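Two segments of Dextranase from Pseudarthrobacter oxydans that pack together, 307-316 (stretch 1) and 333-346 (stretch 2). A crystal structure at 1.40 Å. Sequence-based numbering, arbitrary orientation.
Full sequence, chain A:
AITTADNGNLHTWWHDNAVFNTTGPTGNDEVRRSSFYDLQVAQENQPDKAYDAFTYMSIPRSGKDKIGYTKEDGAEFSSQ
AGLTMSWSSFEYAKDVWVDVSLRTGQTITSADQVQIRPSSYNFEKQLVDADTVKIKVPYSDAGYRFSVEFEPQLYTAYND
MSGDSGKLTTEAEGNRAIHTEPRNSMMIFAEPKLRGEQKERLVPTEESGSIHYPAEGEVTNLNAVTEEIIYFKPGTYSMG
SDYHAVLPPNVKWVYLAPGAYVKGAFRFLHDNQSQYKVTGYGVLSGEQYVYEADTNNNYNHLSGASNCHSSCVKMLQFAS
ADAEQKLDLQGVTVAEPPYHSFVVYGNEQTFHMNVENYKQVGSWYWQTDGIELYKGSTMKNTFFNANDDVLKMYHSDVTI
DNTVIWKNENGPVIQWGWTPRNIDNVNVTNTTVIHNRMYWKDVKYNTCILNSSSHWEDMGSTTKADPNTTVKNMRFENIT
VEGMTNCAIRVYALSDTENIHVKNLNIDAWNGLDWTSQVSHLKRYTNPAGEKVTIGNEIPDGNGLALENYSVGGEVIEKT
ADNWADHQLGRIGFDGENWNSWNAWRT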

ATOM      1  N   ASN A 307     -20.062 -10.619   6.692  1.00 39.91           N
ATOM      2  CA  ASN A 307     -19.131  -9.656   6.122  1.00 35.04           C
ATOM      3  C   ASN A 307     -19.905  -8.417   5.696  1.00 35.38           C
ATOM      4  O   ASN A 307     -21.138  -8.400   5.687  1.00 33.52           O
ATOM      5  CB  ASN A 307     -18.374 -10.245   4.927  1.00 35.16           C
ATOM      6  CG  ASN A 307     -19.261 -10.431   3.708  1.00 37.66           C
ATOM      7  OD1 ASN A 307     -19.558  -9.475   2.988  1.00 34.02           O
ATOM      8  ND2 ASN A 307     -19.690 -11.668   3.472  1.00 40.04           N
ATOM      9  N   CYS A 308     -19.161  -7.371   5.347  1.00 29.43           N
ATOM     10  CA  CYS A 308     -19.714  -6.155   4.761  1.00 26.85           C
ATOM     11  C   CYS A 308     -18.957  -5.794   3.494  1.00 25.58           C
ATOM     12  O   CYS A 308     -18.675  -4.619   3.222  1.00 24.66           O
ATOM     13  CB  CYS A 308     -19.701  -5.005   5.761  1.00 25.29           C
ATOM     14  SG  CYS A 308     -18.056  -4.578   6.401  1.00 26.48           S
ATOM     15  N   HIS A 309     -18.632  -6.819   2.698  1.00 26.13           N
ATOM     16  CA  HIS A 309     -17.762  -6.653   1.536  1.00 26.78           C
ATOM     17  C   HIS A 309     -18.228  -5.534   0.616  1.00 27.64           C
ATOM     18  O   HIS A 309     -17.397  -4.834   0.025  1.00 26.94           O
ATOM     19  CB  HIS A 309     -17.664  -7.977   0.770  1.00 29.07           C
ATOM     20  CG  HIS A 309     -16.774  -7.918  -0.432  1.00 30.43           C
ATOM     21  ND1 HIS A 309     -15.399  -7.987  -0.347  1.00 31.58           N
ATOM     22  CD2 HIS A 309     -17.064  -7.803  -1.751  1.00 30.82           C
ATOM     23  CE1 HIS A 309     -14.880  -7.914  -1.561  1.00 30.69           C
ATOM     24  NE2 HIS A 309     -15.869  -7.799  -2.431  1.00 33.32           N
ATOM     25  N   SER A 310     -19.539  -5.328   0.501  1.00 28.36           N
ATOM     26  CA  SER A 310     -20.081  -4.338  -0.423  1.00 27.04           C
ATOM     27  C   SER A 310     -20.776  -3.162   0.255  1.00 30.35           C
ATOM     28  O   SER A 310     -21.226  -2.250  -0.447  1.00 33.64           O
ATOM     29  CB  SER A 310     -21.036  -5.003  -1.423  1.00 34.35           C
ATOM     30  OG  SER A 310     -22.269  -5.319  -0.800  1.00 35.58           O
ATOM     31  N   SER A 311     -20.879  -3.147   1.589  1.00 28.90           N
ATOM     32  CA  SER A 311     -21.583  -2.084   2.301  1.00 24.89           C
ATOM     33  C   SER A 311     -20.720  -1.296   3.280  1.00 25.53           C
ATOM     34  O   SER A 311     -21.156  -0.238   3.753  1.00 21.87           O
ATOM     35  CB  SER A 311     -22.798  -2.646   3.051  1.00 29.34           C
ATOM     36  OG  SER A 311     -22.431  -3.778   3.819  1.00 28.12           O
ATOM     37  N   CYS A 312     -19.530  -1.767   3.615  1.00 22.76           N
ATOM     38  CA  CYS A 312     -18.677  -0.977   4.484  1.00 18.62           C
ATOM     39  C   CYS A 312     -18.039   0.163   3.702  1.00 18.95           C
ATOM     40  O   CYS A 312     -17.802   0.056   2.496  1.00 21.46           O
ATOM     41  CB  CYS A 312     -17.621  -1.860   5.131  1.00 19.12           C
ATOM     42  SG  CYS A 312     -18.254  -2.586   6.653  1.00 19.70           S
ATOM     43  N   VAL A 313     -17.787   1.271   4.410  1.00 18.09           N
ATOM     44  CA  VAL A 313     -17.244   2.475   3.784  1.00 16.50           C
ATOM     45  C   VAL A 313     -15.923   2.160   3.100  1.00 19.92           C
ATOM     46  O   VAL A 313     -15.000   1.599   3.707  1.00 16.97           O
ATOM     47  CB  VAL A 313     -17.075   3.585   4.832  1.00 19.16           C
ATOM     48  CG1 VAL A 313     -16.352   4.798   4.224  1.00 18.34           C
ATOM     49  CG2 VAL A 313     -18.415   3.996   5.406  1.00 21.68           C
ATOM     50  N   LYS A 314     -15.834   2.512   1.823  1.00 16.45           N
ATOM     51  CA  LYS A 314     -14.603   2.451   1.056  1.00 16.33           C
ATOM     52  C   LYS A 314     -14.077   3.871   0.910  1.00 15.19           C
ATOM     53  O   LYS A 314     -14.847   4.832   0.900  1.00 15.86           O
ATOM     54  CB  LYS A 314     -14.871   1.863  -0.331  1.00 18.87           C
ATOM     55  CG  LYS A 314     -15.751   0.612  -0.312  1.00 22.47           C
ATOM     56  CD  LYS A 314     -15.026  -0.574   0.315  1.00 21.39           C
ATOM     57  CE  LYS A 314     -15.696  -1.906  -0.046  1.00 21.69           C
ATOM     58  NZ  LYS A 314     -17.126  -1.942   0.395  1.00 24.08           N
ATOM     59  N   MET A 315     -12.752   4.014   0.832  1.00 14.47           N
ATOM     60  CA  MET A 315     -12.222   5.368   0.702  1.00 13.04           C
ATOM     61  C   MET A 315     -12.580   5.974  -0.652  1.00 12.93           C
ATOM     62  O   MET A 315     -12.918   7.163  -0.737  1.00 12.29           O
ATOM     63  CB  MET A 315     -10.713   5.389   0.950  1.00 12.17           C
ATOM     64  CG  MET A 315     -10.316   5.026   2.393  1.00 11.14           C
ATOM     65  SD  MET A 315     -11.011   6.116   3.654  1.00 12.80           S
ATOM     66  CE  MET A 315     -10.187   7.659   3.250  1.00 12.77           C
ATOM     67  N   LEU A 316     -12.530   5.162  -1.710  1.00 13.55           N
ATOM     68  CA  LEU A 316     -12.886   5.578  -3.060  1.00 13.88           C
ATOM     69  C   LEU A 316     -13.653   4.448  -3.726  1.00 12.16           C
ATOM     70  O   LEU A 316     -13.193   3.301  -3.738  1.00 13.17           O
ATOM     71  CB  LEU A 316     -11.632   5.891  -3.881  1.00 13.89           C
ATOM     72  CG  LEU A 316     -10.798   7.084  -3.418  1.00 16.41           C
ATOM     73  CD1 LEU A 316      -9.479   7.098  -4.174  1.00 19.24           C
ATOM     74  CD2 LEU A 316     -11.552   8.392  -3.594  1.00 13.26           C
ATOM     75  N   THR A 333      -2.940  11.170  -1.141  1.00  8.57           N
ATOM     76  CA  THR A 333      -2.542  10.267  -0.067  1.00  8.91           C
ATOM     77  C   THR A 333      -3.820   9.846   0.633  1.00  9.46           C
ATOM     78  O   THR A 333      -4.555  10.700   1.138  1.00 10.76           O
ATOM     79  CB  THR A 333      -1.631  10.985   0.931  1.00  9.26           C
ATOM     80  OG1 THR A 333      -0.434  11.406   0.269  1.00  8.79           O
ATOM     81  CG2 THR A 333      -1.236  10.073   2.092  1.00  9.97           C
ATOM     82  N   VAL A 334      -4.075   8.543   0.660  1.00  9.59           N
ATOM     83  CA  VAL A 334      -5.208   7.959   1.373  1.00  9.97           C
ATOM     84  C   VAL A 334      -4.688   7.452   2.713  1.00 10.40           C
ATOM     85  O   VAL A 334      -3.833   6.558   2.756  1.00 10.43           O
ATOM     86  CB  VAL A 334      -5.845   6.825   0.553  1.00 10.62           C
ATOM     87  CG1 VAL A 334      -6.919   6.102   1.372  1.00 14.12           C
ATOM     88  CG2 VAL A 334      -6.426   7.393  -0.740  1.00 11.91           C
ATOM     89  N   ALA A 335      -5.177   8.028   3.810  1.00 10.39           N
ATOM     90  CA  ALA A 335      -4.680   7.721   5.144  1.00 10.37           C
ATOM     91  C   ALA A 335      -5.758   7.057   5.985  1.00 12.43           C
ATOM     92  O   ALA A 335      -6.942   7.391   5.876  1.00 11.61           O
ATOM     93  CB  ALA A 335      -4.221   8.995   5.853  1.00 11.31           C
ATOM     94  N   GLU A 336      -5.329   6.131   6.841  1.00 11.99           N
ATOM     95  CA  GLU A 336      -6.176   5.538   7.871  1.00 12.15           C
ATOM     96  C   GLU A 336      -7.531   5.026   7.371  1.00 12.00           C
ATOM     97  O   GLU A 336      -8.584   5.413   7.891  1.00 13.15           O
ATOM     98  CB  GLU A 336      -6.355   6.497   9.039  1.00 14.91           C
ATOM     99  CG  GLU A 336      -5.673   6.043  10.297  1.00 17.31           C
ATOM    100  CD  GLU A 336      -5.665   7.104  11.374  1.00 12.10           C
ATOM    101  OE1 GLU A 336      -4.619   7.749  11.578  1.00 14.18           O
ATOM    102  OE2 GLU A 336      -6.706   7.269  12.027  1.00 14.50           O
ATOM    103  N   PRO A 337      -7.544   4.135   6.391  1.00 10.23           N
ATOM    104  CA  PRO A 337      -8.814   3.588   5.912  1.00 11.16           C
ATOM    105  C   PRO A 337      -9.446   2.694   6.968  1.00 11.32           C
ATOM    106  O   PRO A 337      -8.741   1.995   7.716  1.00 12.24           O
ATOM    107  CB  PRO A 337      -8.397   2.777   4.675  1.00 11.56           C
ATOM    108  CG  PRO A 337      -6.981   2.405   4.936  1.00 11.78           C
ATOM    109  CD  PRO A 337      -6.390   3.569   5.668  1.00 11.84           C
ATOM    110  N   PRO A 338     -10.780   2.699   7.070  1.00 11.53           N
ATOM    111  CA  PRO A 338     -11.474   1.771   7.973  1.00 13.49           C
ATOM    112  C   PRO A 338     -11.781   0.419   7.343  1.00 13.30           C
ATOM    113  O   PRO A 338     -12.225  -0.497   8.058  1.00 13.42           O
ATOM    114  CB  PRO A 338     -12.782   2.517   8.263  1.00 12.71           C
ATOM    115  CG  PRO A 338     -13.066   3.239   6.969  1.00 11.82           C
ATOM    116  CD  PRO A 338     -11.699   3.686   6.471  1.00 11.37           C
ATOM    117  N   TYR A 339     -11.544   0.274   6.040  1.00 13.00           N
ATOM    118  CA  TYR A 339     -11.871  -0.932   5.279  1.00 12.79           C
ATOM    119  C   TYR A 339     -11.066  -0.883   3.976  1.00 14.25           C
ATOM    120  O   TYR A 339     -10.016  -0.237   3.929  1.00 13.72           O
ATOM    121  CB  TYR A 339     -13.402  -1.020   5.092  1.00 15.67           C
ATOM    122  CG  TYR A 339     -13.922  -2.405   4.755  1.00 16.24           C
ATOM    123  CD1 TYR A 339     -13.805  -3.449   5.661  1.00 18.13           C
ATOM    124  CD2 TYR A 339     -14.534  -2.661   3.532  1.00 19.09           C
ATOM    125  CE1 TYR A 339     -14.286  -4.716   5.362  1.00 20.98           C
ATOM    126  CE2 TYR A 339     -15.021  -3.925   3.223  1.00 19.91           C
ATOM    127  CZ  TYR A 339     -14.893  -4.946   4.145  1.00 21.66           C
ATOM    128  OH  TYR A 339     -15.371  -6.213   3.857  1.00 23.64           O
ATOM    129  N   HIS A 340     -11.562  -1.537   2.924  1.00 14.93           N
ATOM    130  CA  HIS A 340     -10.827  -1.551   1.660  1.00 14.88           C
ATOM    131  C   HIS A 340     -10.649  -0.135   1.125  1.00 14.57           C
ATOM    132  O   HIS A 340     -11.528   0.723   1.264  1.00 15.42           O
ATOM    133  CB  HIS A 340     -11.566  -2.352   0.584  1.00 14.87           C
ATOM    134  CG  HIS A 340     -11.818  -3.783   0.933  1.00 17.22           C
ATOM    135  ND1 HIS A 340     -12.593  -4.605   0.141  1.00 20.77           N
ATOM    136  CD2 HIS A 340     -11.405  -4.543   1.973  1.00 19.18           C
ATOM    137  CE1 HIS A 340     -12.651  -5.808   0.686  1.00 21.61           C
ATOM    138  NE2 HIS A 340     -11.942  -5.796   1.799  1.00 20.86           N
ATOM    139  N   SER A 341      -9.509   0.090   0.459  1.00 15.53           N
ATOM    140  CA  SER A 341      -9.199   1.417  -0.069  1.00 14.64           C
ATOM    141  C   SER A 341     -10.033   1.766  -1.298  1.00 13.02           C
ATOM    142  O   SER A 341     -10.452   2.918  -1.453  1.00 15.71           O
ATOM    143  CB  SER A 341      -7.704   1.523  -0.403  1.00 17.05           C
ATOM    144  OG  SER A 341      -7.312   0.595  -1.420  1.00 16.36           O
ATOM    145  N   PHE A 342     -10.278   0.804  -2.183  1.00 12.68           N
ATOM    146  CA  PHE A 342     -10.684   1.173  -3.534  1.00 13.49           C
ATOM    147  C   PHE A 342     -11.455   0.021  -4.158  1.00 13.12           C
ATOM    148  O   PHE A 342     -11.014  -1.127  -4.084  1.00 14.06           O
ATOM    149  CB  PHE A 342      -9.420   1.469  -4.366  1.00 12.96           C
ATOM    150  CG  PHE A 342      -9.714   1.879  -5.775  1.00 11.53           C
ATOM    151  CD1 PHE A 342      -9.873   0.924  -6.768  1.00 13.38           C
ATOM    152  CD2 PHE A 342      -9.851   3.216  -6.101  1.00 14.43           C
ATOM    153  CE1 PHE A 342     -10.172   1.296  -8.064  1.00 15.54           C
ATOM    154  CE2 PHE A 342     -10.150   3.592  -7.407  1.00 13.09           C
ATOM    155  CZ  PHE A 342     -10.302   2.636  -8.377  1.00 14.11           C
ATOM    156  N   VAL A 343     -12.582   0.330  -4.809  1.00 14.64           N
ATOM    157  CA  VAL A 343     -13.345  -0.685  -5.529  1.00 15.97           C
ATOM    158  C   VAL A 343     -14.134  -0.040  -6.659  1.00 14.46           C
ATOM    159  O   VAL A 343     -14.507   1.135  -6.598  1.00 15.45           O
ATOM    160  CB  VAL A 343     -14.279  -1.509  -4.609  1.00 16.95           C
ATOM    161  CG1 VAL A 343     -15.532  -0.713  -4.252  1.00 19.57           C
ATOM    162  CG2 VAL A 343     -14.659  -2.841  -5.261  1.00 17.40           C
ATOM    163  N   VAL A 344     -14.354  -0.822  -7.708  1.00 15.04           N
ATOM    164  CA  VAL A 344     -15.230  -0.461  -8.810  1.00 15.00           C
ATOM    165  C   VAL A 344     -16.217  -1.603  -8.970  1.00 16.30           C
ATOM    166  O   VAL A 344     -15.814  -2.771  -9.001  1.00 16.54           O
ATOM    167  CB  VAL A 344     -14.441  -0.270 -10.120  1.00 14.32           C
ATOM    168  CG1 VAL A 344     -15.396   0.040 -11.275  1.00 16.79           C
ATOM    169  CG2 VAL A 344     -13.393   0.820  -9.963  1.00 16.81           C
ATOM    170  N   TYR A 345     -17.501  -1.276  -9.046  1.00 17.85           N
ATOM    171  CA  TYR A 345     -18.529  -2.259  -9.344  1.00 18.32           C
ATOM    172  C   TYR A 345     -19.180  -1.899 -10.668  1.00 17.20           C
ATOM    173  O   TYR A 345     -19.232  -0.729 -11.050  1.00 16.95           O
ATOM    174  CB  TYR A 345     -19.596  -2.287  -8.260  1.00 18.50           C
ATOM    175  CG  TYR A 345     -19.119  -2.873  -6.955  1.00 22.62           C
ATOM    176  CD1 TYR A 345     -18.618  -4.168  -6.894  1.00 29.93           C
ATOM    177  CD2 TYR A 345     -19.171  -2.137  -5.785  1.00 22.81           C
ATOM    178  CE1 TYR A 345     -18.179  -4.705  -5.696  1.00 28.99           C
ATOM    179  CE2 TYR A 345     -18.738  -2.665  -4.585  1.00 25.66           C
ATOM    180  CZ  TYR A 345     -18.244  -3.947  -4.549  1.00 28.15           C
ATOM    181  OH  TYR A 345     -17.816  -4.474  -3.352  1.00 35.39           O
ATOM    182  N   GLY A 346     -19.686  -2.919 -11.362  1.00 19.50           N
ATOM    183  CA  GLY A 346     -20.279  -2.754 -12.672  1.00 18.97           C
ATOM    184  C   GLY A 346     -19.538  -3.584 -13.706  1.00 16.83           C
ATOM    185  O   GLY A 346     -19.166  -4.735 -13.452  1.00 20.75           O
TER
HETATM  186  O   HOH W   1     -14.424  -8.210   1.993  1.00 34.61           O
HETATM  187  O   HOH W   2     -12.089   2.095   3.678  1.00 15.44           O

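Stretch 1 begins as an irregular loop and becomes a strand only at its last residue, Leu-316, where it pairs with stretch 2, and its loop is organised largely around one aromatic ring, that of Tyr-339. Asn-307 does not touch stretch 2, but its OD1 accepts a hydrogen bond from His-309 N (2.8 Å) and so helps to set the turn that follows. Within that turn Cys-308 O receives the backbone amides of both Ser-311 and Cys-312, and a disulfide, Cys-308 SG to Cys-312 SG at 2.0 Å, ties its ends together. The bridge gives the loop a compact, polarizable surface that suits an aromatic face: Cys-308 SG lies over the Tyr-339 ring, 3.9 Å from Tyr-339 CZ.

His-309 is exposed, and its CA-to-CB bond points away from stretch 2, yet its imidazole still reaches a neighbour. His-309 ND1 comes within 3.7 Å of His-340 CE1, at the edge of the His-340 ring, with the two ring planes at 74°. A water joins His-309 ND1 (2.5 Å) to Tyr-339 OH (2.9 Å), giving both polar atoms a partner. Ser-310, a small residue on the exposed side of the contact, rests against Tyr-345, with Ser-310 CB 3.8 Å from Tyr-345 OH.

Cys-312 returns the chain to Tyr-339. Its CB sits over the same ring face as Cys-308 SG, 3.6 Å from Tyr-339 CD2, in a CH-pi contact. Val-313 contributes its carbonyl: a second water donates to Val-313 O (3.0 Å) and to His-340 O (2.8 Å), bridging two backbones that do not bond directly here.

Lys-314 is buried, which its charge would make costly were the ammonium not met by carbonyls. Lys-314 NZ donates to His-309 O (2.9 Å) and Cys-312 O (3.0 Å), fastening the turn, while its aliphatic chain packs against stretch 2: Lys-314 CE lies at the edge of the Tyr-339 ring, 3.8 Å from Tyr-339 CD2, and Lys-314 CG is 4.2 Å from Val-343 CG1.

Met-315 has a long, flexible side chain that can fill an uneven apolar pocket. Met-315 CG approaches Val-334 CG1 and Pro-337 CB, each at 3.7 Å, and Met-315 SD meets Pro-338 CD at 3.8 Å.

At Leu-316 the two backbones pair in parallel. Leu-316 N donates to Ser-341 O (3.1 Å), and Val-343 N donates to Leu-316 O (3.2 Å), so Leu-316 bonds to the residues flanking Phe-342. Leu-316 and Phe-342 share a sheet face, where Leu-316 CB packs 3.9 Å from Phe-342 CD2.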